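Local coordinates for RagB/SusD domain protein (Flavobacterium johnsoniae, PDB 5J90), which binds chitin, probably at the cell surface, as a SusD-like lipoprotein of a chitin utilization locus, at residues A[195-200]-A[232-237]; A[111-116]-A[169-174]; A[205-210]-A[223-228]; A[238-243]-A[365-370]. All blocks are in the same frame, centred on the assembly; numbering follows the deposited sequence. Where two conformers were deposited one is given.

The four contacts join successive parts of a largely helical, SusD-like chain. Contact 2 comes first in sequence, pairing helices 113-134 and 154-177. Contact 1 follows, between the start of helix 196-213 and the loop after helix 219-231, and between its two segments falls contact 3, where those two helices pack antiparallel. Contact 4 then takes that same loop to the end of helix 353-368. The centre of contact 1 lies about 13 Å from those of contacts 2 and 3 and 17 Å from that of contact 4; the centres of contacts 2 and 4 are about 28 Å apart. V200–L172 packing and a probable M237–T205 hydrogen bond join contacts 1, 2 and 3, and M237 packs on D242 and S243 of contact 4.

Contact 1. Residues A[195-200]-A[232-237]; sequences KYESWV and QKFGVM. With EDO (1,2-ethanediol), chain F.
Within the helical, TPR-related framework of this SusD homolog, F234 of the type I turn Q232–G235, which follows helix 219-231, packs on E197 and V200 in the first turns of helix 196-213. The central interaction is a CH-pi contact: E197 CG lies over one face of the F234 ring, 3.8 Å from its centroid and 19° off the ring normal. An extended E197 chain, its CG anti to the backbone N (chi1 -179°), carries the carboxylate on along the ring with the two planes 24° apart, and OE2 then forms a salt bridge with R201. K233 CG covers the opposite face, holding the phenyl group between two aliphatic chains. V200 approaches from a different direction, its CG1 meeting CD2 of F234 at the ring edge at 3.7 Å and also touching the Q232 amide. The turn is braced from within and from the helix: R201 NE reaches F234 O, and N204 ND2 binds Q232 OE1 and G235 O. Beyond it, an ethanediol, probably from crystallisation, accepts a hydrogen bond from V236 N. Q232 OE1 also takes the F234 amide at 2.9 Å, with F234 N standing above the plane of the carbonyl.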
# COMPACT_ATOMS: atom_id res chain seq x y z
N LYS A 195 15.32 -32.57 -18.12
CA LYS A 195 16.36 -31.69 -18.64
C LYS A 195 16.62 -30.47 -17.74
O LYS A 195 15.76 -29.58 -17.62
CB LYS A 195 16.01 -31.21 -20.05
CG LYS A 195 17.14 -30.52 -20.78
CD LYS A 195 16.75 -30.18 -22.21
CE LYS A 195 17.95 -29.68 -23.00
NZ LYS A 195 17.55 -29.12 -24.33
N TYR A 196 17.79 -30.43 -17.11
CA TYR A 196 18.10 -29.36 -16.17
C TYR A 196 18.03 -27.98 -16.82
O TYR A 196 17.58 -27.02 -16.20
CB TYR A 196 19.49 -29.56 -15.56
CG TYR A 196 19.64 -30.78 -14.67
CD1 TYR A 196 18.54 -31.40 -14.08
CD2 TYR A 196 20.90 -31.31 -14.41
CE1 TYR A 196 18.70 -32.53 -13.26
CE2 TYR A 196 21.07 -32.42 -13.60
CZ TYR A 196 19.97 -33.03 -13.03
OH TYR A 196 20.17 -34.14 -12.23
N GLU A 197 18.50 -27.87 -18.06
CA GLU A 197 18.51 -26.59 -18.75
C GLU A 197 17.09 -26.01 -18.88
O GLU A 197 16.90 -24.80 -18.72
CB GLU A 197 19.17 -26.74 -20.13
CG GLU A 197 19.26 -25.45 -20.92
CD GLU A 197 19.87 -25.64 -22.29
OE1 GLU A 197 20.58 -26.65 -22.49
OE2 GLU A 197 19.63 -24.79 -23.17
N SER A 198 16.10 -26.87 -19.15
CA SER A 198 14.72 -26.41 -19.26
C SER A 198 14.16 -25.98 -17.90
O SER A 198 13.38 -25.03 -17.82
CB SER A 198 13.85 -27.49 -19.88
OG SER A 198 14.29 -27.75 -21.20
N TRP A 199 14.57 -26.68 -16.85
CA TRP A 199 14.19 -26.29 -15.50
C TRP A 199 14.80 -24.93 -15.13
O TRP A 199 14.15 -24.11 -14.48
CB TRP A 199 14.57 -27.39 -14.51
CG TRP A 199 13.51 -28.46 -14.42
CD1 TRP A 199 13.43 -29.62 -15.15
CD2 TRP A 199 12.35 -28.43 -13.58
NE1 TRP A 199 12.31 -30.32 -14.79
CE2 TRP A 199 11.62 -29.61 -13.83
CE3 TRP A 199 11.86 -27.53 -12.63
CZ2 TRP A 199 10.43 -29.92 -13.17
CZ3 TRP A 199 10.68 -27.83 -11.97
CH2 TRP A 199 9.98 -29.01 -12.25
N VAL A 200 16.04 -24.68 -15.54
CA VAL A 200 16.66 -23.39 -15.25
C VAL A 200 15.96 -22.28 -16.03
O VAL A 200 15.68 -21.21 -15.48
CB VAL A 200 18.18 -23.39 -15.55
CG1 VAL A 200 18.75 -21.98 -15.45
CG2 VAL A 200 18.90 -24.35 -14.61
N GLN A 232 20.68 -14.35 -17.46
CA GLN A 232 21.18 -15.69 -17.17
C GLN A 232 21.46 -16.39 -18.49
O GLN A 232 20.77 -16.16 -19.48
CB GLN A 232 20.16 -16.47 -16.32
CG GLN A 232 20.75 -17.57 -15.45
CD GLN A 232 20.95 -18.89 -16.16
OE1 GLN A 232 20.26 -19.22 -17.13
NE2 GLN A 232 21.92 -19.68 -15.68
N LYS A 233 22.47 -17.26 -18.50
CA LYS A 233 22.95 -17.82 -19.76
C LYS A 233 21.91 -18.58 -20.59
O LYS A 233 22.05 -18.69 -21.81
CB LYS A 233 24.21 -18.67 -19.56
CG LYS A 233 23.99 -19.97 -18.83
CD LYS A 233 25.31 -20.69 -18.57
CE LYS A 233 26.00 -21.10 -19.84
NZ LYS A 233 27.27 -21.82 -19.54
N PHE A 234 20.86 -19.09 -19.94
CA PHE A 234 19.80 -19.80 -20.67
C PHE A 234 18.58 -18.92 -20.95
O PHE A 234 17.68 -19.31 -21.71
CB PHE A 234 19.42 -21.09 -19.94
CG PHE A 234 20.58 -22.01 -19.69
CD1 PHE A 234 21.33 -22.48 -20.76
CD2 PHE A 234 20.96 -22.37 -18.41
CE1 PHE A 234 22.42 -23.31 -20.55
CE2 PHE A 234 22.04 -23.21 -18.20
CZ PHE A 234 22.77 -23.67 -19.27
N GLY A 235 18.56 -17.74 -20.35
CA GLY A 235 17.48 -16.79 -20.54
C GLY A 235 16.10 -17.31 -20.16
O GLY A 235 15.96 -18.25 -19.37
N VAL A 236 15.08 -16.67 -20.72
CA VAL A 236 13.70 -17.04 -20.41
C VAL A 236 13.07 -17.83 -21.56
O VAL A 236 13.70 -18.04 -22.61
CB VAL A 236 12.85 -15.81 -19.99
CG1 VAL A 236 13.44 -15.16 -18.74
CG2 VAL A 236 12.72 -14.80 -21.14
N MET A 237 11.85 -18.32 -21.36
CA MET A 237 11.17 -19.11 -22.39
C MET A 237 11.15 -18.38 -23.73
O MET A 237 10.89 -17.17 -23.79
CB MET A 237 9.73 -19.40 -21.97
CG MET A 237 9.60 -20.21 -20.71
SD MET A 237 7.87 -20.41 -20.29
CE MET A 237 8.04 -21.29 -18.74
C1 EDO F . 16.16 -14.41 -24.65
O1 EDO F . 17.00 -15.56 -24.78
C2 EDO F . 15.36 -14.49 -23.36
O2 EDO F . 16.22 -14.36 -22.23

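Contact 2. Residues A[111-116]-A[169-174]; sequences KYDQFY and VAELTK
E171 lays its aliphatic stem and carboxylate against D113, the first residue of helix 113-134. Its CG is 3.5 Å from D113 O, while the carboxylate carbon CD sits 3.5 Å from D113 CB. A bend at chi2 (67°) turns the acid of E171 along its own helix toward the next turn, where OE1 forms a salt bridge of 3.2 Å with K174 NZ. The lysine comes to the syn side of that oxygen but well out of the carboxylate plane, and OE2 is engaged by R175. No direct hydrogen bond spans the two segments; one water does the joining. It donates to D113 OD2 at 2.9 Å and, unusually close, to E171 OE1 at 2.5 Å, and accepts from K174 NZ at 3.1 Å. The two acids lie 4.4 Å apart, D113 OD2 to E171 OE1, and the water and the basic residues K174 and R175 are likely to offset their mutual repulsion. D113 OD1 is held separately by G110 N. Deeper in, the contact is looser: L172 CD2 lies 4.1 Å from the backbone O of Q114. That leucine also packs on A117, L118 and I121 of helix 113-134 and on V200 of helix 196-213, so helix 154-177 presents its charged residues to the start of helix 113-134 and its leucine to the junction of all three helices.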
# COMPACT_ATOMS: atom_id res chain seq x y z
N LYS A 111 23.52 -32.99 0.17
CA LYS A 111 23.74 -34.40 -0.12
C LYS A 111 23.42 -34.73 -1.58
O LYS A 111 24.23 -35.31 -2.29
CB LYS A 111 22.91 -35.28 0.81
CG LYS A 111 23.13 -34.99 2.29
CD LYS A 111 22.18 -35.79 3.16
CE LYS A 111 22.37 -35.46 4.63
NZ LYS A 111 21.41 -36.21 5.49
N TYR A 112 22.22 -34.35 -2.01
CA TYR A 112 21.81 -34.51 -3.40
C TYR A 112 21.25 -33.19 -3.89
O TYR A 112 20.03 -33.05 -4.07
CB TYR A 112 20.78 -35.63 -3.53
CG TYR A 112 21.26 -36.95 -3.00
CD1 TYR A 112 20.97 -37.35 -1.70
CD2 TYR A 112 22.02 -37.81 -3.80
CE1 TYR A 112 21.42 -38.57 -1.21
CE2 TYR A 112 22.47 -39.02 -3.32
CZ TYR A 112 22.17 -39.40 -2.03
OH TYR A 112 22.62 -40.61 -1.55
N ASP A 113 22.13 -32.23 -4.12
CA ASP A 113 21.70 -30.86 -4.35
C ASP A 113 20.95 -30.64 -5.67
O ASP A 113 20.29 -29.61 -5.83
CB ASP A 113 22.86 -29.87 -4.18
CG ASP A 113 23.19 -29.62 -2.72
OD1 ASP A 113 22.25 -29.57 -1.89
OD2 ASP A 113 24.39 -29.47 -2.39
N GLN A 114 21.03 -31.59 -6.61
CA GLN A 114 20.23 -31.46 -7.82
C GLN A 114 18.75 -31.59 -7.47
O GLN A 114 17.91 -30.83 -7.96
CB GLN A 114 20.65 -32.47 -8.90
CG GLN A 114 20.22 -33.92 -8.67
CD GLN A 114 21.18 -34.70 -7.78
OE1 GLN A 114 21.68 -34.18 -6.78
NE2 GLN A 114 21.45 -35.95 -8.15
N PHE A 115 18.42 -32.52 -6.58
CA PHE A 115 17.03 -32.69 -6.15
C PHE A 115 16.58 -31.53 -5.26
O PHE A 115 15.43 -31.10 -5.33
CB PHE A 115 16.83 -34.03 -5.45
CG PHE A 115 16.98 -35.22 -6.36
CD1 PHE A 115 16.02 -35.50 -7.32
CD2 PHE A 115 18.08 -36.05 -6.25
CE1 PHE A 115 16.16 -36.59 -8.16
CE2 PHE A 115 18.23 -37.14 -7.09
CZ PHE A 115 17.27 -37.41 -8.05
N TYR A 116 17.49 -31.03 -4.43
CA TYR A 116 17.19 -29.86 -3.61
C TYR A 116 16.84 -28.67 -4.52
O TYR A 116 15.83 -28.00 -4.33
CB TYR A 116 18.37 -29.52 -2.70
CG TYR A 116 18.21 -28.25 -1.89
CD1 TYR A 116 17.05 -27.99 -1.17
CD2 TYR A 116 19.24 -27.32 -1.83
CE1 TYR A 116 16.92 -26.82 -0.42
CE2 TYR A 116 19.12 -26.16 -1.08
CZ TYR A 116 17.96 -25.91 -0.39
OH TYR A 116 17.83 -24.76 0.35
N VAL A 169 19.17 -22.08 -9.58
CA VAL A 169 19.78 -21.77 -10.87
C VAL A 169 21.29 -22.01 -10.85
O VAL A 169 21.85 -22.58 -11.80
CB VAL A 169 19.46 -20.31 -11.31
CG1 VAL A 169 20.36 -19.89 -12.46
CG2 VAL A 169 18.00 -20.20 -11.71
N ALA A 170 21.96 -21.60 -9.78
CA ALA A 170 23.41 -21.80 -9.69
C ALA A 170 23.75 -23.29 -9.65
O ALA A 170 24.67 -23.73 -10.34
CB ALA A 170 23.96 -21.09 -8.47
N GLU A 171 23.01 -24.05 -8.86
CA GLU A 171 23.29 -25.48 -8.70
C GLU A 171 23.09 -26.25 -10.00
O GLU A 171 23.97 -27.02 -10.42
CB GLU A 171 22.43 -26.08 -7.58
CG GLU A 171 22.64 -27.58 -7.37
CD GLU A 171 24.02 -27.91 -6.84
OE1 GLU A 171 24.57 -27.11 -6.06
OE2 GLU A 171 24.56 -28.98 -7.21
N LEU A 172 21.96 -26.04 -10.66
CA LEU A 172 21.69 -26.77 -11.89
C LEU A 172 22.60 -26.32 -13.04
O LEU A 172 23.02 -27.14 -13.86
CB LEU A 172 20.23 -26.67 -12.30
CG LEU A 172 19.25 -27.33 -11.33
CD1 LEU A 172 17.83 -27.12 -11.82
CD2 LEU A 172 19.56 -28.82 -11.15
N THR A 173 22.91 -25.03 -13.09
CA THR A 173 23.78 -24.51 -14.14
C THR A 173 25.18 -25.10 -14.00
O THR A 173 25.82 -25.45 -15.00
CB THR A 173 23.83 -22.97 -14.14
OG1 THR A 173 22.52 -22.47 -14.45
CG2 THR A 173 24.82 -22.47 -15.18
N LYS A 174 25.65 -25.25 -12.77
CA LYS A 174 26.93 -25.90 -12.50
C LYS A 174 26.97 -27.31 -13.09
O LYS A 174 27.93 -27.70 -13.77
CB LYS A 174 27.17 -25.95 -10.98
CG LYS A 174 28.42 -26.70 -10.56
CD LYS A 174 28.56 -26.70 -9.05
CE LYS A 174 27.48 -27.55 -8.40
NZ LYS A 174 27.62 -27.58 -6.91
O HOH W 1 26.07 -28.14 -4.33

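Contact 3. Residues A[205-210]-A[223-228]; sequences TLRLRL and KTEAEK
L208 and A226 mark the tight side of this pairing, with L208 CD1 3.5 Å from A226 CB. The small A226 side chain is consistent with the close backbones, whose CA atoms are 4.7 Å apart at L208 and A226; the axes of segments 205-210 and 223-228 approach to 8.0 Å at 158°, nearly antiparallel. Alongside lies a polar cluster in which R207 and E225 are buried and K228 is nearer the rim. R207, extended as far as CD and then bent at chi3, brings NH1 to E225 OE1 in a salt bridge of 2.9 Å; the bond is far from straight, at 135°, and the oxygen is tilted from the guanidinium plane. K228 NZ grips the same OE1 at 3.0 Å from the other face of the carboxylate, and its CE lies over one face of the guanidinium. The two cations probably tolerate this proximity because E225 is joined by D166 of helix 154-177, which bonds both R207 NH2 and K228 NZ; F162 O also accepts from R207 NH1. Replacing R207 by a leucine would probably leave E225 with K228 of its own helix but no salt bridge across the interface, and D166 and F162 O without their arginine. Looser and more open is the outer side of helix 219-231, where T224 is exposed and K223 pairs with E227. Antiparallel helix packing of this kind is consistent with the TPR-related scaffold of SusD-like proteins.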
# COMPACT_ATOMS: atom_id res chain seq x y z
N THR A 205 12.26 -17.62 -15.90
CA THR A 205 11.02 -17.00 -16.33
C THR A 205 10.11 -16.72 -15.12
O THR A 205 9.44 -15.69 -15.05
CB THR A 205 10.29 -17.87 -17.36
OG1 THR A 205 11.22 -18.26 -18.38
CG2 THR A 205 9.15 -17.10 -18.01
N LEU A 206 10.12 -17.64 -14.16
CA LEU A 206 9.39 -17.45 -12.90
C LEU A 206 9.97 -16.25 -12.14
O LEU A 206 9.20 -15.44 -11.60
CB LEU A 206 9.48 -18.73 -12.07
CG LEU A 206 8.78 -18.80 -10.72
CD1 LEU A 206 7.33 -18.36 -10.81
CD2 LEU A 206 8.89 -20.22 -10.15
N ARG A 207 11.30 -16.11 -12.12
CA ARG A 207 11.90 -14.92 -11.53
C ARG A 207 11.38 -13.65 -12.21
O ARG A 207 11.06 -12.67 -11.54
CB ARG A 207 13.43 -14.95 -11.64
CG ARG A 207 14.07 -13.73 -10.98
CD ARG A 207 15.58 -13.57 -11.26
NE ARG A 207 16.32 -14.81 -11.01
CZ ARG A 207 16.62 -15.29 -9.81
NH1 ARG A 207 16.26 -14.65 -8.70
NH2 ARG A 207 17.28 -16.45 -9.72
N LEU A 208 11.29 -13.66 -13.54
CA LEU A 208 10.80 -12.50 -14.27
C LEU A 208 9.35 -12.17 -13.90
O LEU A 208 9.00 -11.00 -13.72
CB LEU A 208 10.96 -12.72 -15.78
CG LEU A 208 10.51 -11.58 -16.71
CD1 LEU A 208 11.28 -10.28 -16.42
CD2 LEU A 208 10.69 -11.99 -18.17
N ARG A 209 8.50 -13.20 -13.77
CA ARG A 209 7.14 -13.00 -13.31
C ARG A 209 7.11 -12.33 -11.93
O ARG A 209 6.38 -11.35 -11.72
CB ARG A 209 6.39 -14.34 -13.26
CG ARG A 209 5.02 -14.22 -12.58
CD ARG A 209 4.39 -15.58 -12.30
NE ARG A 209 3.83 -16.18 -13.52
CZ ARG A 209 3.20 -17.35 -13.53
NH1 ARG A 209 3.08 -18.04 -12.40
NH2 ARG A 209 2.71 -17.84 -14.66
N LEU A 210 7.89 -12.86 -11.00
CA LEU A 210 7.89 -12.33 -9.63
C LEU A 210 8.46 -10.91 -9.59
O LEU A 210 8.00 -10.06 -8.81
CB LEU A 210 8.65 -13.26 -8.68
CG LEU A 210 8.05 -14.66 -8.53
CD1 LEU A 210 8.91 -15.50 -7.60
CD2 LEU A 210 6.61 -14.62 -8.07
N LYS A 223 13.48 -4.28 -11.18
CA LYS A 223 14.40 -4.15 -12.30
C LYS A 223 15.59 -5.10 -12.17
O LYS A 223 15.97 -5.77 -13.13
CB LYS A 223 14.87 -2.71 -12.42
CG LYS A 223 15.86 -2.47 -13.55
CD LYS A 223 16.21 -0.97 -13.61
CE LYS A 223 17.23 -0.67 -14.70
NZ LYS A 223 18.54 -1.32 -14.43
N THR A 224 16.16 -5.15 -10.97
CA THR A 224 17.30 -6.01 -10.72
C THR A 224 16.97 -7.48 -11.02
O THR A 224 17.70 -8.17 -11.74
CB THR A 224 17.80 -5.86 -9.27
OG1 THR A 224 18.30 -4.52 -9.09
CG2 THR A 224 18.89 -6.86 -8.97
N GLU A 225 15.86 -7.96 -10.47
CA GLU A 225 15.51 -9.36 -10.64
C GLU A 225 15.05 -9.68 -12.06
O GLU A 225 15.36 -10.74 -12.60
CB GLU A 225 14.48 -9.79 -9.59
CG GLU A 225 15.02 -9.74 -8.16
CD GLU A 225 16.08 -10.79 -7.86
OE1 GLU A 225 16.22 -11.76 -8.62
OE2 GLU A 225 16.77 -10.65 -6.83
N ALA A 226 14.34 -8.74 -12.70
CA ALA A 226 13.90 -8.95 -14.08
C ALA A 226 15.09 -9.02 -15.03
O ALA A 226 15.17 -9.89 -15.91
CB ALA A 226 12.96 -7.84 -14.52
N GLU A 227 16.03 -8.11 -14.84
CA GLU A 227 17.22 -8.12 -15.68
C GLU A 227 18.09 -9.36 -15.44
O GLU A 227 18.64 -9.92 -16.39
CB GLU A 227 17.99 -6.80 -15.56
CG GLU A 227 17.20 -5.67 -16.20
CD GLU A 227 17.88 -4.32 -16.18
OE1 GLU A 227 18.72 -4.08 -15.29
OE2 GLU A 227 17.54 -3.50 -17.05
N LYS A 228 18.18 -9.83 -14.20
CA LYS A 228 18.87 -11.09 -13.90
C LYS A 228 18.27 -12.27 -14.67
O LYS A 228 18.99 -13.10 -15.22
CB LYS A 228 18.81 -11.40 -12.39
CG LYS A 228 19.84 -10.71 -11.53
CD LYS A 228 19.54 -10.89 -10.02
CE LYS A 228 19.46 -12.35 -9.62
NZ LYS A 228 19.10 -12.47 -8.17

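Contact 4. Residues A[238-243]-A[365-370]; sequences LVNDDS and FDQRGV
N240 and Q367 meet by amide stacking: in one of the two conformers of Q367 the amide planes are only 3° apart, with N240 OD1 4.0 Å from Q367 CD. In ordinary packing, N240 CG lies 3.7 Å from Q367 CB, and S243 OG comes to 3.6 Å from Q367 NE2 in the same conformer. N240 ND2 also brushes D366 CB and comes 3.3 Å from Q367 N, but both are donors and no bond forms; ND2 is satisfied instead by A363 O in helix 353-368. Hydrogen bonding between the segments runs through a water, which donates to N240 OD1 at 2.7 Å and, in this conformer, to Q367 OE1 at 2.8 Å, while Q367 NE2 is held by N331 OD1. Within 238-243, S243 OG donates to N240 O at 2.9 Å, and D242 OD2 collects the amides of L238 and V239, fixing the short 3-10 turn that presents N240. With an alanine here, A363 O would probably lose its side-chain donor and the water an acceptor. G369, with positive phi, forms a Schellman motif after the last helical turn. The link between the loop and helix 353-368 thus rests mainly on polar groups and one bridging water.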
# COMPACT_ATOMS: atom_id res chain seq x y z
N LEU A 238 11.39 -19.13 -24.81
CA LEU A 238 11.37 -18.58 -26.17
C LEU A 238 10.41 -19.31 -27.10
O LEU A 238 9.82 -18.70 -27.98
CB LEU A 238 12.76 -18.60 -26.79
CG LEU A 238 13.80 -17.64 -26.23
CD1 LEU A 238 15.07 -17.76 -27.06
CD2 LEU A 238 13.27 -16.22 -26.28
N VAL A 239 10.29 -20.62 -26.92
CA VAL A 239 9.44 -21.42 -27.80
C VAL A 239 8.47 -22.20 -26.94
O VAL A 239 8.68 -22.35 -25.73
CB VAL A 239 10.26 -22.39 -28.70
CG1 VAL A 239 11.19 -21.60 -29.62
CG2 VAL A 239 11.04 -23.39 -27.86
N ASN A 240 7.40 -22.69 -27.56
CA ASN A 240 6.33 -23.31 -26.79
C ASN A 240 6.74 -24.57 -26.04
O ASN A 240 6.17 -24.87 -24.98
CB ASN A 240 5.07 -23.48 -27.65
CG ASN A 240 4.42 -22.15 -27.96
OD1 ASN A 240 4.37 -21.26 -27.10
ND2 ASN A 240 3.93 -21.99 -29.18
N ASP A 241 7.75 -25.29 -26.52
CA ASP A 241 8.28 -26.44 -25.80
C ASP A 241 8.95 -26.04 -24.48
O ASP A 241 9.22 -26.89 -23.63
CB ASP A 241 9.27 -27.23 -26.66
CG ASP A 241 8.59 -28.07 -27.73
OD1 ASP A 241 7.35 -28.23 -27.68
OD2 ASP A 241 9.30 -28.58 -28.62
N ASP A 242 9.22 -24.74 -24.32
CA ASP A 242 9.81 -24.23 -23.07
C ASP A 242 8.76 -24.04 -21.97
O ASP A 242 9.13 -23.81 -20.80
CB ASP A 242 10.52 -22.89 -23.29
CG ASP A 242 11.70 -22.98 -24.24
OD1 ASP A 242 12.32 -24.07 -24.36
OD2 ASP A 242 12.03 -21.93 -24.82
N SER A 243 7.48 -24.11 -22.32
CA SER A 243 6.40 -23.83 -21.37
C SER A 243 6.42 -24.79 -20.18
O SER A 243 6.82 -25.94 -20.30
CB SER A 243 5.04 -23.92 -22.07
OG SER A 243 4.93 -22.99 -23.13
N PHE A 365 -0.78 -17.97 -30.59
CA PHE A 365 -1.49 -18.51 -31.75
C PHE A 365 -0.90 -19.86 -32.14
O PHE A 365 -1.65 -20.82 -32.39
CB PHE A 365 -1.43 -17.55 -32.94
CG PHE A 365 -2.59 -16.58 -33.02
CD1 PHE A 365 -2.88 -15.71 -31.96
CD2 PHE A 365 -3.36 -16.49 -34.17
CE1 PHE A 365 -3.93 -14.81 -32.05
CE2 PHE A 365 -4.40 -15.59 -34.26
CZ PHE A 365 -4.69 -14.74 -33.21
N ASP A 366 0.42 -19.95 -32.20
CA ASP A 366 1.08 -21.21 -32.53
C ASP A 366 0.77 -22.29 -31.50
O ASP A 366 0.51 -23.44 -31.84
CB ASP A 366 2.59 -21.02 -32.65
CG ASP A 366 2.99 -20.21 -33.87
OD1 ASP A 366 2.16 -20.03 -34.79
OD2 ASP A 366 4.15 -19.76 -33.91
N GLN A 367 0.79 -21.90 -30.22
CA GLN A 367 0.53 -22.84 -29.15
C GLN A 367 -0.87 -23.45 -29.27
O GLN A 367 -1.06 -24.64 -28.98
CB GLN A 367 0.70 -22.16 -27.79
CG GLN A 367 0.68 -23.15 -26.65
CD GLN A 367 0.98 -22.52 -25.31
OE1 GLN A 367 0.63 -21.36 -25.04
NE2 GLN A 367 1.63 -23.28 -24.44
N ARG A 368 -1.82 -22.64 -29.70
CA ARG A 368 -3.21 -23.08 -29.80
C ARG A 368 -3.55 -23.67 -31.17
O ARG A 368 -4.67 -24.12 -31.39
CB ARG A 368 -4.17 -21.93 -29.47
CG ARG A 368 -3.85 -21.21 -28.16
CD ARG A 368 -3.83 -22.14 -26.97
NE ARG A 368 -3.70 -21.36 -25.73
CZ ARG A 368 -3.96 -21.82 -24.52
NH1 ARG A 368 -4.36 -23.08 -24.35
NH2 ARG A 368 -3.82 -21.03 -23.48
N GLY A 369 -2.59 -23.64 -32.09
CA GLY A 369 -2.78 -24.25 -33.40
C GLY A 369 -3.70 -23.48 -34.34
O GLY A 369 -4.35 -24.08 -35.20
N VAL A 370 -3.76 -22.16 -34.18
CA VAL A 370 -4.60 -21.34 -35.04
C VAL A 370 -3.78 -20.45 -35.95
O VAL A 370 -2.67 -20.03 -35.61
CB VAL A 370 -5.61 -20.49 -34.23
CG1 VAL A 370 -6.63 -21.39 -33.54
CG2 VAL A 370 -4.89 -19.60 -33.23
O HOH W 2 2.73 -19.61 -25.65